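PDB 6HXJ: ATP-citrate lyase beta-subunit from Chlorobium limicola, which probably takes part in the ATP- and coenzyme A-dependent cleavage of citrate to oxaloacetate and acetyl-CoA. Local coordinates for residues 10-15 against 219-224; 103-108 against 192-197; 258-263 against 310-315; 316-321 against 353-358. All coordinates share one frame; numbering follows the deposited sequence.

Contact 1 closes the longest loop, bringing helix 6-15 near the N terminus against the 219-224 segment about 200 residues later. Contact 2 is nested inside that loop: it pairs strands 104-112 and 184-195 in the antiparallel sheet of the ATP-grasp region, its centre about 23 Å from that of contact 1. The chain then passes into the citrate-binding region, where contacts 3 and 4 follow in series on the other side of the chain's centre. Contact 3 joins strand 261-266 to the start of strand 315-318, and contact 4 joins that strand to 352-356. These two contacts touch, with Ala262 probably hydrogen-bonded to Ile317, so three neighbouring parallel strands are tied together.

Contact 1: residues 10-15 against 219-224; sequences MKLFNK and ADWDFK
Two lysine-aspartate salt bridges, one helical turn apart, fasten helix 6-15 to the loop that follows strand 200-210 in the ATP-grasp region. The loop is kinked here, with Trp221 and Asp222 each at the centre of an inverse gamma turn, and the carboxylates of Asp220 and Asp222 both face the helix. Lys15 starts with CG anti to its backbone N (chi1 172°) and runs on extended, meeting Asp220 tip to tip. Its NZ lies 2.8 Å from Asp220 OD2 and comes in from above the carboxylate plane. Lys11 also leaves its backbone with CG anti to N, but bends at chi3 and crosses Asp222 at about a right angle. There Lys11 NZ sits 2.9 Å from Asp222 OD1, on the syn lone pair. Deeper in, Leu12 sends its CD1 methyl to within 4.2 Å of Trp221 NE1, obliquely to the indole. Phe223 CZ packs 3.6 Å above one face of that indole, toward its rim. Glu182 is a shared outside partner: it accepts the Trp221 NE1 hydrogen bond and makes a second salt bridge with Lys15. Lys15 NZ is thus gripped by two carboxylates, which would be expected to favour its charged form, and Glu182, bound to both residues, probably helps to hold the indole and the ammonium group in place.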
loop_
_atom_site.group_PDB
_atom_site.type_symbol
_atom_site.label_atom_id
_atom_site.label_comp_id
_atom_site.label_asym_id
_atom_site.label_seq_id
_atom_site.Cartn_x
_atom_site.Cartn_y
_atom_site.Cartn_z
ATOM N N MET A 10 52.034 42.794 -5.411
ATOM C CA MET A 10 53.186 42.296 -6.156
ATOM C C MET A 10 52.896 40.965 -6.816
ATOM O O MET A 10 53.254 40.776 -7.970
ATOM C CB MET A 10 54.405 42.213 -5.258
ATOM C CG MET A 10 54.850 43.558 -4.799
ATOM S SD MET A 10 56.562 43.713 -4.304
ATOM C CE MET A 10 56.366 44.968 -3.023
ATOM N N LYS A 11 52.193 40.069 -6.122
ATOM C CA LYS A 11 51.823 38.778 -6.679
ATOM C C LYS A 11 51.037 38.949 -7.983
ATOM O O LYS A 11 51.320 38.250 -8.958
ATOM C CB LYS A 11 51.037 37.958 -5.644
ATOM C CG LYS A 11 50.380 36.708 -6.211
ATOM C CD LYS A 11 50.021 35.697 -5.141
ATOM C CE LYS A 11 48.776 34.926 -5.521
ATOM N NZ LYS A 11 48.769 33.564 -4.923
ATOM N N LEU A 12 50.079 39.900 -8.007
ATOM C CA LEU A 12 49.252 40.179 -9.189
ATOM C C LEU A 12 50.053 40.842 -10.253
ATOM O O LEU A 12 49.802 40.633 -11.427
ATOM C CB LEU A 12 48.070 41.048 -8.821
ATOM C CG LEU A 12 47.264 40.521 -7.648
ATOM C CD1 LEU A 12 45.893 41.123 -7.643
ATOM C CD2 LEU A 12 47.158 38.993 -7.688
ATOM N N PHE A 13 51.018 41.652 -9.856
ATOM C CA PHE A 13 51.900 42.279 -10.817
ATOM C C PHE A 13 52.636 41.174 -11.508
ATOM O O PHE A 13 52.576 41.083 -12.727
ATOM C CB PHE A 13 52.889 43.183 -10.115
ATOM C CG PHE A 13 52.311 44.499 -9.712
ATOM C CD1 PHE A 13 50.982 44.798 -9.968
ATOM C CD2 PHE A 13 53.095 45.452 -9.087
ATOM C CE1 PHE A 13 50.442 46.022 -9.588
ATOM C CE2 PHE A 13 52.563 46.682 -8.724
ATOM C CZ PHE A 13 51.240 46.961 -8.971
ATOM N N ASN A 14 53.266 40.292 -10.719
ATOM C CA ASN A 14 53.992 39.124 -11.172
ATOM C C ASN A 14 53.162 38.337 -12.159
ATOM O O ASN A 14 53.622 38.051 -13.258
ATOM C CB ASN A 14 54.304 38.269 -9.976
ATOM C CG ASN A 14 55.711 37.844 -9.910
ATOM O OD1 ASN A 14 56.641 38.635 -10.062
ATOM N ND2 ASN A 14 55.889 36.539 -9.832
ATOM N N LYS A 15 51.921 38.036 -11.785
ATOM C CA LYS A 15 50.969 37.314 -12.616
ATOM C C LYS A 15 50.830 37.932 -14.022
ATOM O O LYS A 15 50.843 37.208 -15.013
ATOM C CB LYS A 15 49.618 37.274 -11.893
ATOM C CG LYS A 15 48.485 36.731 -12.718
ATOM C CD LYS A 15 47.354 36.287 -11.832
ATOM C CE LYS A 15 46.060 36.364 -12.580
ATOM N NZ LYS A 15 44.908 35.964 -11.730
ATOM N N ALA A 219 39.580 33.038 -7.812
ATOM C CA ALA A 219 39.971 31.940 -6.929
ATOM C C ALA A 219 41.444 32.057 -6.458
ATOM O O ALA A 219 41.834 31.409 -5.483
ATOM C CB ALA A 219 39.747 30.623 -7.630
ATOM N N ASP A 220 42.229 32.922 -7.125
ATOM C CA ASP A 220 43.624 33.171 -6.791
ATOM C C ASP A 220 43.814 34.270 -5.730
ATOM O O ASP A 220 44.955 34.540 -5.343
ATOM C CB ASP A 220 44.433 33.463 -8.071
ATOM C CG ASP A 220 44.289 34.850 -8.683
ATOM O OD1 ASP A 220 43.132 35.323 -8.833
ATOM O OD2 ASP A 220 45.326 35.441 -9.057
ATOM N N TRP A 221 42.714 34.880 -5.249
ATOM C CA TRP A 221 42.739 35.950 -4.254
ATOM C C TRP A 221 42.862 35.409 -2.844
ATOM O O TRP A 221 41.928 35.522 -2.038
ATOM C CB TRP A 221 41.514 36.869 -4.397
ATOM C CG TRP A 221 41.590 37.897 -5.496
ATOM C CD1 TRP A 221 42.500 37.957 -6.518
ATOM C CD2 TRP A 221 40.692 38.993 -5.695
ATOM N NE1 TRP A 221 42.241 39.041 -7.320
ATOM C CE2 TRP A 221 41.126 39.688 -6.848
ATOM C CE3 TRP A 221 39.569 39.469 -5.005
ATOM C CZ2 TRP A 221 40.462 40.826 -7.330
ATOM C CZ3 TRP A 221 38.913 40.592 -5.487
ATOM C CH2 TRP A 221 39.363 41.262 -6.629
ATOM N N ASP A 222 44.020 34.836 -2.536
ATOM C CA ASP A 222 44.314 34.321 -1.201
ATOM C C ASP A 222 44.835 35.466 -0.315
ATOM O O ASP A 222 45.995 35.469 0.085
ATOM C CB ASP A 222 45.271 33.099 -1.246
ATOM C CG ASP A 222 46.585 33.224 -2.021
ATOM O OD1 ASP A 222 46.659 34.052 -2.959
ATOM O OD2 ASP A 222 47.545 32.491 -1.685
ATOM N N PHE A 223 43.979 36.473 -0.064
ATOM C CA PHE A 223 44.251 37.660 0.758
ATOM C C PHE A 223 42.941 38.317 1.222
ATOM O O PHE A 223 41.888 38.117 0.608
ATOM C CB PHE A 223 45.128 38.701 0.018
ATOM C CG PHE A 223 44.539 39.268 -1.259
ATOM C CD1 PHE A 223 43.607 40.304 -1.220
ATOM C CD2 PHE A 223 44.922 38.775 -2.496
ATOM C CE1 PHE A 223 43.032 40.794 -2.394
ATOM C CE2 PHE A 223 44.373 39.296 -3.670
ATOM C CZ PHE A 223 43.441 40.308 -3.611
ATOM N N LYS A 224 43.030 39.142 2.271
ATOM C CA LYS A 224 41.917 39.899 2.838
ATOM C C LYS A 224 42.241 41.391 2.706
ATOM O O LYS A 224 43.422 41.757 2.661
ATOM C CB LYS A 224 41.689 39.515 4.311
ATOM C CG LYS A 224 40.763 38.303 4.506
ATOM C CD LYS A 224 40.865 37.710 5.920
ATOM C CE LYS A 224 40.547 36.229 5.940
ATOM N NZ LYS A 224 40.836 35.604 7.258
#

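Contact 2: residues 103-108 against 192-197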
loop_
_atom_site.group_PDB
_atom_site.type_symbol
_atom_site.label_atom_id
_atom_site.label_comp_id
_atom_site.label_asym_id
_atom_site.label_seq_id
_atom_site.Cartn_x
_atom_site.Cartn_y
_atom_site.Cartn_z
ATOM N N ALA A 103 66.995 55.952 -12.617
ATOM C CA ALA A 103 65.863 56.869 -12.742
ATOM C C ALA A 103 64.554 56.313 -12.140
ATOM O O ALA A 103 64.383 55.096 -12.032
ATOM C CB ALA A 103 65.667 57.257 -14.202
ATOM N N GLU A 104 63.642 57.226 -11.746
ATOM C CA GLU A 104 62.333 56.926 -11.150
ATOM C C GLU A 104 61.197 57.527 -11.980
ATOM O O GLU A 104 61.329 58.652 -12.479
ATOM C CB GLU A 104 62.261 57.460 -9.715
ATOM C CG GLU A 104 63.358 56.925 -8.802
ATOM C CD GLU A 104 63.360 57.377 -7.351
ATOM O OE1 GLU A 104 62.939 58.525 -7.071
ATOM O OE2 GLU A 104 63.843 56.598 -6.497
ATOM N N PHE A 105 60.081 56.781 -12.121
ATOM C CA PHE A 105 58.930 57.210 -12.894
ATOM C C PHE A 105 57.645 56.981 -12.097
ATOM O O PHE A 105 57.613 56.211 -11.126
ATOM C CB PHE A 105 58.848 56.438 -14.228
ATOM C CG PHE A 105 60.092 56.297 -15.059
ATOM C CD1 PHE A 105 60.854 57.413 -15.403
ATOM C CD2 PHE A 105 60.461 55.063 -15.576
ATOM C CE1 PHE A 105 62.019 57.282 -16.170
ATOM C CE2 PHE A 105 61.603 54.933 -16.371
ATOM C CZ PHE A 105 62.377 56.046 -16.663
ATOM N N TYR A 106 56.569 57.634 -12.533
ATOM C CA TYR A 106 55.260 57.463 -11.925
ATOM C C TYR A 106 54.286 56.884 -12.939
ATOM O O TYR A 106 54.261 57.313 -14.093
ATOM C CB TYR A 106 54.754 58.802 -11.361
ATOM C CG TYR A 106 53.339 58.781 -10.827
ATOM C CD1 TYR A 106 53.043 58.183 -9.609
ATOM C CD2 TYR A 106 52.302 59.404 -11.516
ATOM C CE1 TYR A 106 51.741 58.166 -9.108
ATOM C CE2 TYR A 106 50.991 59.386 -11.032
ATOM C CZ TYR A 106 50.716 58.771 -9.821
ATOM O OH TYR A 106 49.435 58.770 -9.316
ATOM N N VAL A 107 53.552 55.855 -12.508
ATOM C CA VAL A 107 52.496 55.171 -13.260
ATOM C C VAL A 107 51.340 54.946 -12.305
ATOM O O VAL A 107 51.545 54.497 -11.188
ATOM C CB VAL A 107 52.872 53.809 -13.916
ATOM C CG1 VAL A 107 51.646 53.167 -14.551
ATOM C CG2 VAL A 107 54.007 53.926 -14.920
ATOM N N SER A 108 50.132 55.241 -12.743
ATOM C CA SER A 108 48.922 54.971 -11.997
ATOM C C SER A 108 47.787 54.847 -12.965
ATOM O O SER A 108 47.714 55.588 -13.950
ATOM C CB SER A 108 48.618 56.053 -10.967
ATOM O OG SER A 108 48.177 57.257 -11.571
ATOM N N LEU A 192 58.493 53.645 -10.385
ATOM C CA LEU A 192 58.730 52.592 -11.357
ATOM C C LEU A 192 60.183 52.930 -11.766
ATOM O O LEU A 192 60.446 53.930 -12.453
ATOM C CB LEU A 192 57.747 52.641 -12.559
ATOM C CG LEU A 192 58.109 51.700 -13.740
ATOM C CD1 LEU A 192 57.822 50.243 -13.412
ATOM C CD2 LEU A 192 57.473 52.142 -15.044
ATOM N N VAL A 193 61.125 52.167 -11.226
ATOM C CA VAL A 193 62.533 52.444 -11.450
ATOM C C VAL A 193 63.099 51.690 -12.649
ATOM O O VAL A 193 62.596 50.628 -13.021
ATOM C CB VAL A 193 63.390 52.240 -10.170
ATOM C CG1 VAL A 193 62.869 53.093 -9.018
ATOM C CG2 VAL A 193 63.479 50.770 -9.773
ATOM N N ILE A 194 64.149 52.273 -13.248
ATOM C CA ILE A 194 64.906 51.715 -14.368
ATOM C C ILE A 194 66.388 51.618 -13.998
ATOM O O ILE A 194 66.964 52.567 -13.452
ATOM C CB ILE A 194 64.678 52.491 -15.713
ATOM C CG1 ILE A 194 65.507 51.931 -16.900
ATOM C CG2 ILE A 194 64.989 53.976 -15.566
ATOM C CD1 ILE A 194 65.195 50.607 -17.383
ATOM N N ARG A 195 66.989 50.462 -14.312
ATOM C CA ARG A 195 68.414 50.200 -14.145
ATOM C C ARG A 195 68.983 50.144 -15.567
ATOM O O ARG A 195 69.032 49.083 -16.198
ATOM C CB ARG A 195 68.633 48.899 -13.360
ATOM C CG ARG A 195 70.108 48.608 -13.022
ATOM C CD ARG A 195 70.265 47.571 -11.918
ATOM N NE ARG A 195 70.004 46.202 -12.377
ATOM C CZ ARG A 195 70.036 45.127 -11.592
ATOM N NH1 ARG A 195 69.789 43.924 -12.095
ATOM N NH2 ARG A 195 70.320 45.246 -10.300
ATOM N N LYS A 196 69.325 51.334 -16.086
ATOM C CA LYS A 196 69.790 51.584 -17.450
ATOM C C LYS A 196 70.896 50.633 -17.936
ATOM O O LYS A 196 70.769 50.118 -19.053
ATOM C CB LYS A 196 70.199 53.052 -17.636
ATOM C CG LYS A 196 68.993 53.982 -17.607
ATOM C CD LYS A 196 69.332 55.430 -17.848
ATOM C CE LYS A 196 68.087 56.238 -17.578
ATOM N NZ LYS A 196 68.086 57.544 -18.273
ATOM N N SER A 197 71.896 50.313 -17.078
ATOM C CA SER A 197 73.005 49.397 -17.402
ATOM C C SER A 197 72.576 48.168 -18.217
ATOM O O SER A 197 73.177 47.886 -19.254
ATOM C CB SER A 197 73.761 48.971 -16.143
ATOM O OG SER A 197 72.905 48.588 -15.077
#
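Phe105 and Ile194 cross obliquely at the centre of this antiparallel pairing, the CG2 methyl of Ile194 touching the far end of the ring 3.5 Å from Phe105 CZ. Phe105 swings CG beside its backbone N, anti to the carbonyl carbon (chi1 -47°), which carries the ring past the carbonyl of Leu192 toward Ile194. Ile194 presents CG2 from the crowded position between N and carbonyl carbon, and the same methyl reaches Ala103 CB at 3.6 Å. Leu192 and Val107 lie side by side and point the same way, with Leu192 CD2 3.9 Å from Val107 CG2. The opposite face of the sheet carries Glu104 and Val193, also side by side. Here the aliphatic part of the glutamate does the touching, Glu104 CG lying 3.9 Å from Val193 CG1. Backbone bonds fix this register. A nearly straight bond joins Leu192 N to Phe105 O at 2.8 Å (169° at the hydrogen), although the donor stands above the carbonyl plane. Ile194 N to Ala103 O, at 3.1 Å, lies in the carbonyl plane, whereas the return bonds from Phe105 N and Ala103 N are weak. Phe160 meets the Phe105 ring edge-to-face, and Phe201 of strand 200-210 packs on both Phe105 and Ile194. Apolar contacts therefore dominate the Phe105 face of this ATP-grasp sheet, while Glu104, exposed and probably charged, can keep its carboxylate in solvent as its CG packs on Val193.

Contact 3: residues 258-263 against 310-315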
loop_
_atom_site.group_PDB
_atom_site.type_symbol
_atom_site.label_atom_id
_atom_site.label_comp_id
_atom_site.label_asym_id
_atom_site.label_seq_id
_atom_site.Cartn_x
_atom_site.Cartn_y
_atom_site.Cartn_z
ATOM N N GLY A 258 36.313 57.028 23.402
ATOM C CA GLY A 258 35.517 57.861 24.294
ATOM C C GLY A 258 34.085 57.936 23.815
ATOM O O GLY A 258 33.518 56.923 23.387
ATOM N N GLY A 259 33.507 59.128 23.887
ATOM C CA GLY A 259 32.144 59.388 23.441
ATOM C C GLY A 259 31.074 58.998 24.433
ATOM O O GLY A 259 31.036 57.861 24.902
ATOM N N GLU A 260 30.191 59.951 24.742
ATOM C CA GLU A 260 29.085 59.782 25.683
ATOM C C GLU A 260 27.806 59.255 25.009
ATOM O O GLU A 260 26.946 58.703 25.697
ATOM C CB GLU A 260 28.791 61.106 26.430
ATOM C CG GLU A 260 30.001 61.974 26.774
ATOM C CD GLU A 260 31.093 61.341 27.621
ATOM O OE1 GLU A 260 32.221 61.174 27.102
ATOM O OE2 GLU A 260 30.821 61.007 28.798
ATOM N N ILE A 261 27.657 59.451 23.685
ATOM C CA ILE A 261 26.433 59.031 23.000
ATOM C C ILE A 261 26.658 57.789 22.105
ATOM O O ILE A 261 27.345 57.854 21.081
ATOM C CB ILE A 261 25.747 60.208 22.238
ATOM C CG1 ILE A 261 25.513 61.418 23.152
ATOM C CG2 ILE A 261 24.425 59.774 21.630
ATOM C CD1 ILE A 261 26.358 62.612 22.819
ATOM N N ALA A 262 25.998 56.683 22.468
ATOM C CA ALA A 262 26.077 55.415 21.737
ATOM C C ALA A 262 24.952 55.197 20.714
ATOM O O ALA A 262 23.771 55.254 21.047
ATOM C CB ALA A 262 26.157 54.247 22.717
ATOM N N LEU A 263 25.335 54.947 19.476
ATOM C CA LEU A 263 24.369 54.732 18.408
ATOM C C LEU A 263 24.097 53.249 18.160
ATOM O O LEU A 263 25.039 52.464 18.062
ATOM C CB LEU A 263 24.838 55.403 17.088
ATOM C CG LEU A 263 25.341 56.843 17.128
ATOM C CD1 LEU A 263 26.023 57.205 15.820
ATOM C CD2 LEU A 263 24.211 57.808 17.483
ATOM N N LEU A 310 30.051 49.134 26.133
ATOM C CA LEU A 310 30.865 50.355 25.928
ATOM C C LEU A 310 31.066 51.243 27.187
ATOM O O LEU A 310 30.111 51.456 27.947
ATOM C CB LEU A 310 30.314 51.208 24.762
ATOM C CG LEU A 310 30.507 50.646 23.356
ATOM C CD1 LEU A 310 29.617 51.360 22.369
ATOM C CD2 LEU A 310 31.935 50.775 22.885
ATOM N N PRO A 311 32.320 51.749 27.391
ATOM C CA PRO A 311 32.600 52.565 28.577
ATOM C C PRO A 311 32.080 53.997 28.503
ATOM O O PRO A 311 32.111 54.640 27.437
ATOM C CB PRO A 311 34.127 52.533 28.676
ATOM C CG PRO A 311 34.596 52.381 27.279
ATOM C CD PRO A 311 33.545 51.557 26.576
ATOM N N ASN A 312 31.657 54.500 29.681
ATOM C CA ASN A 312 31.142 55.846 29.960
ATOM C C ASN A 312 30.133 56.366 28.896
ATOM O O ASN A 312 30.286 57.442 28.300
ATOM C CB ASN A 312 32.278 56.872 30.244
ATOM C CG ASN A 312 33.517 56.765 29.373
ATOM O OD1 ASN A 312 33.547 57.208 28.207
ATOM N ND2 ASN A 312 34.576 56.175 29.934
ATOM N N ILE A 313 29.084 55.594 28.692
ATOM C CA ILE A 313 28.039 56.017 27.768
ATOM C C ILE A 313 26.838 56.542 28.568
ATOM O O ILE A 313 26.393 55.904 29.524
ATOM C CB ILE A 313 27.689 54.959 26.690
ATOM C CG1 ILE A 313 27.110 53.661 27.281
ATOM C CG2 ILE A 313 28.903 54.680 25.814
ATOM C CD1 ILE A 313 26.359 52.807 26.290
ATOM N N LYS A 314 26.335 57.719 28.202
ATOM C CA LYS A 314 25.225 58.336 28.930
ATOM C C LYS A 314 23.847 58.045 28.314
ATOM O O LYS A 314 22.906 57.794 29.066
ATOM C CB LYS A 314 25.455 59.853 29.129
ATOM C CG LYS A 314 26.456 60.171 30.241
ATOM C CD LYS A 314 27.389 61.343 29.906
ATOM C CE LYS A 314 27.300 62.504 30.878
ATOM N NZ LYS A 314 27.878 62.190 32.215
ATOM N N HIS A 315 23.715 58.107 26.961
ATOM C CA HIS A 315 22.461 57.866 26.220
ATOM C C HIS A 315 22.680 56.776 25.199
ATOM O O HIS A 315 23.804 56.596 24.732
ATOM C CB HIS A 315 21.984 59.148 25.475
ATOM C CG HIS A 315 21.974 60.372 26.332
ATOM N ND1 HIS A 315 20.924 60.635 27.197
ATOM C CD2 HIS A 315 22.931 61.317 26.501
ATOM C CE1 HIS A 315 21.255 61.750 27.834
ATOM N NE2 HIS A 315 22.452 62.198 27.449
#
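Glu260 O is held by one hydrogen bond, from Lys314 N at 2.8 Å, with the donor in the carbonyl plane and the bond fairly straight (159° at the hydrogen). A weaker CA-H...O contact from Ile313 adds to it, Ile313 CA lying 3.6 Å from Glu260 O. One step along, His315 O accepts from Ala262 N at 3.2 Å, again in the carbonyl plane. Ile261 and His315 form a parallel bridge, so the two bonds mark the place where strand 261-266 and the start of strand 315-318 come together as neighbours in the mixed sheet of the citrate-binding region. Ile261 CG1 approaches the edge of the His315 ring near its plane, 4.2 Å from His315 CD2. On the Ala262 side, Ile313 sets CG1 in the crowded position between N and carbonyl carbon (chi1 63°), bringing its CD1 to 3.9 Å from Ala262 CB. Glu260 and Lys314 run side by side, the lysine bent so that Lys314 CD passes 3.6 Å from Glu260 OE2. Their charged ends do not touch, Glu260 OE2 and Lys314 NZ being 4.7 Å apart. Trp354 meets the His315 ring with the planes at about 50°.

Contact 4: residues 316-321 against 353-358; sequences IIVGGA and IWVRRG
Ile316, Val318 and Ile353 make the closely packed end of this contact, on one face of two parallel strands whose axes pass 4.8 Å apart. Ile316 and Ile353 lie side by side, with Ile316 CD1 3.5 Å from Ile353 CG1. Val318 points the same way as Ile353, and its CG2, anti to its carbonyl carbon, meets Ile353 CG2 at 3.8 Å. On the other face Ile317 crosses Trp354 obliquely, its CD1 3.7 Å from Trp354 CD1, and His380 stacks on the indole. Backbone bonds seal this part: Trp354 N to Ile316 O and Val318 N to Trp354 O both run nearly along the C=O axis, and Arg356 N to Val318 O, at 3.1 Å, ends the regular pairing.

Beyond Val318 the pairing loosens, though the residues stay buried. The backbones draw apart until Ala321 and Gly358 join by a weak bond alone, and two arginine side chains, each bent at chi2, bridge the gap. Arg356 NH1 donates to Gly320 O at 2.9 Å, nearly in its guanidinium plane; Met386 O and Arg384 O grip the rest of it, and NH1 also forms a salt bridge with an acidic side chain of a neighbouring chain. Arg357 NH1 reaches Ala321 O at 2.9 Å, coming from above the carbonyl plane, and also hydrogen-bonds a bound citrate, probably from the crystallisation liquor. The strands belong to a beta-alpha-beta unit, 315-318 and 352-356 joined through helix 328-344; this citrate, near their C-terminal ends, need not be substrate, but its position is consistent with a ligand site in a parallel alpha/beta fold.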
loop_
_atom_site.group_PDB
_atom_site.type_symbol
_atom_site.label_atom_id
_atom_site.label_comp_id
_atom_site.label_asym_id
_atom_site.label_seq_id
_atom_site.Cartn_x
_atom_site.Cartn_y
_atom_site.Cartn_z
ATOM N N ILE A 316 21.601 56.079 24.813
ATOM C CA ILE A 316 21.622 55.099 23.712
ATOM C C ILE A 316 20.624 55.625 22.663
ATOM O O ILE A 316 19.481 55.931 23.016
ATOM C CB ILE A 316 21.299 53.607 24.096
ATOM C CG1 ILE A 316 22.149 53.067 25.277
ATOM C CG2 ILE A 316 21.409 52.656 22.863
ATOM C CD1 ILE A 316 21.579 51.820 25.918
ATOM N N ILE A 317 21.082 55.766 21.392
ATOM C CA ILE A 317 20.231 56.217 20.304
ATOM C C ILE A 317 19.860 55.022 19.451
ATOM O O ILE A 317 20.665 54.538 18.651
ATOM C CB ILE A 317 20.804 57.418 19.479
ATOM C CG1 ILE A 317 21.237 58.621 20.361
ATOM C CG2 ILE A 317 19.842 57.869 18.371
ATOM C CD1 ILE A 317 20.211 59.234 21.305
ATOM N N VAL A 318 18.631 54.531 19.662
ATOM C CA VAL A 318 18.057 53.406 18.937
ATOM C C VAL A 318 17.171 54.050 17.880
ATOM O O VAL A 318 15.955 54.169 18.056
ATOM C CB VAL A 318 17.296 52.413 19.877
ATOM C CG1 VAL A 318 16.836 51.176 19.118
ATOM C CG2 VAL A 318 18.160 52.002 21.064
ATOM N N GLY A 319 17.803 54.560 16.831
ATOM C CA GLY A 319 17.110 55.256 15.757
ATOM C C GLY A 319 17.083 54.542 14.428
ATOM O O GLY A 319 17.617 53.442 14.259
ATOM N N GLY A 320 16.472 55.202 13.479
ATOM C CA GLY A 320 16.381 54.713 12.126
ATOM C C GLY A 320 15.270 55.410 11.396
ATOM O O GLY A 320 14.468 56.151 11.984
ATOM N N ALA A 321 15.219 55.172 10.091
ATOM C CA ALA A 321 14.186 55.740 9.238
ATOM C C ALA A 321 12.980 54.801 9.265
ATOM O O ALA A 321 12.849 53.990 10.194
ATOM C CB ALA A 321 14.721 55.891 7.821
ATOM N N ILE A 353 17.646 55.462 27.297
ATOM C CA ILE A 353 17.549 54.908 25.945
ATOM C C ILE A 353 16.548 55.779 25.180
ATOM O O ILE A 353 15.493 56.117 25.723
ATOM C CB ILE A 353 17.163 53.381 25.960
ATOM C CG1 ILE A 353 18.236 52.544 26.712
ATOM C CG2 ILE A 353 16.964 52.831 24.542
ATOM C CD1 ILE A 353 17.850 51.148 27.141
ATOM N N TRP A 354 16.900 56.166 23.929
ATOM C CA TRP A 354 16.068 56.982 23.036
ATOM C C TRP A 354 15.725 56.164 21.802
ATOM O O TRP A 354 16.617 55.773 21.048
ATOM C CB TRP A 354 16.782 58.294 22.660
ATOM C CG TRP A 354 17.222 59.103 23.845
ATOM C CD1 TRP A 354 18.412 59.018 24.511
ATOM C CD2 TRP A 354 16.443 60.075 24.541
ATOM N NE1 TRP A 354 18.433 59.901 25.560
ATOM C CE2 TRP A 354 17.239 60.571 25.600
ATOM C CE3 TRP A 354 15.155 60.614 24.344
ATOM C CZ2 TRP A 354 16.785 61.568 26.475
ATOM C CZ3 TRP A 354 14.705 61.599 25.210
ATOM C CH2 TRP A 354 15.516 62.069 26.261
ATOM N N VAL A 355 14.434 55.868 21.625
ATOM C CA VAL A 355 13.936 55.057 20.527
ATOM C C VAL A 355 13.080 55.895 19.577
ATOM O O VAL A 355 12.178 56.614 20.018
ATOM C CB VAL A 355 13.178 53.788 21.038
ATOM C CG1 VAL A 355 12.746 52.886 19.886
ATOM C CG2 VAL A 355 14.027 52.999 22.017
ATOM N N ARG A 356 13.383 55.805 18.280
ATOM C CA ARG A 356 12.611 56.421 17.196
ATOM C C ARG A 356 12.753 55.486 16.009
ATOM O O ARG A 356 13.864 55.271 15.517
ATOM C CB ARG A 356 13.055 57.864 16.860
ATOM C CG ARG A 356 12.107 58.603 15.917
ATOM C CD ARG A 356 12.449 58.343 14.462
ATOM N NE ARG A 356 11.561 59.052 13.547
ATOM C CZ ARG A 356 11.450 58.785 12.252
ATOM N NH1 ARG A 356 12.161 57.802 11.702
ATOM N NH2 ARG A 356 10.613 59.485 11.498
ATOM N N ARG A 357 11.641 54.907 15.567
ATOM C CA ARG A 357 11.666 53.941 14.491
ATOM C C ARG A 357 10.314 53.824 13.756
ATOM O O ARG A 357 9.248 54.145 14.292
ATOM C CB ARG A 357 12.121 52.578 15.054
ATOM C CG ARG A 357 12.393 51.456 14.049
ATOM C CD ARG A 357 13.556 51.718 13.117
ATOM N NE ARG A 357 13.971 50.495 12.426
ATOM C CZ ARG A 357 14.287 50.421 11.135
ATOM N NH1 ARG A 357 14.243 51.508 10.368
ATOM N NH2 ARG A 357 14.663 49.262 10.600
ATOM N N GLY A 358 10.402 53.369 12.513
ATOM C CA GLY A 358 9.288 53.036 11.633
ATOM C C GLY A 358 9.651 51.827 10.795
ATOM O O GLY A 358 10.840 51.499 10.673
#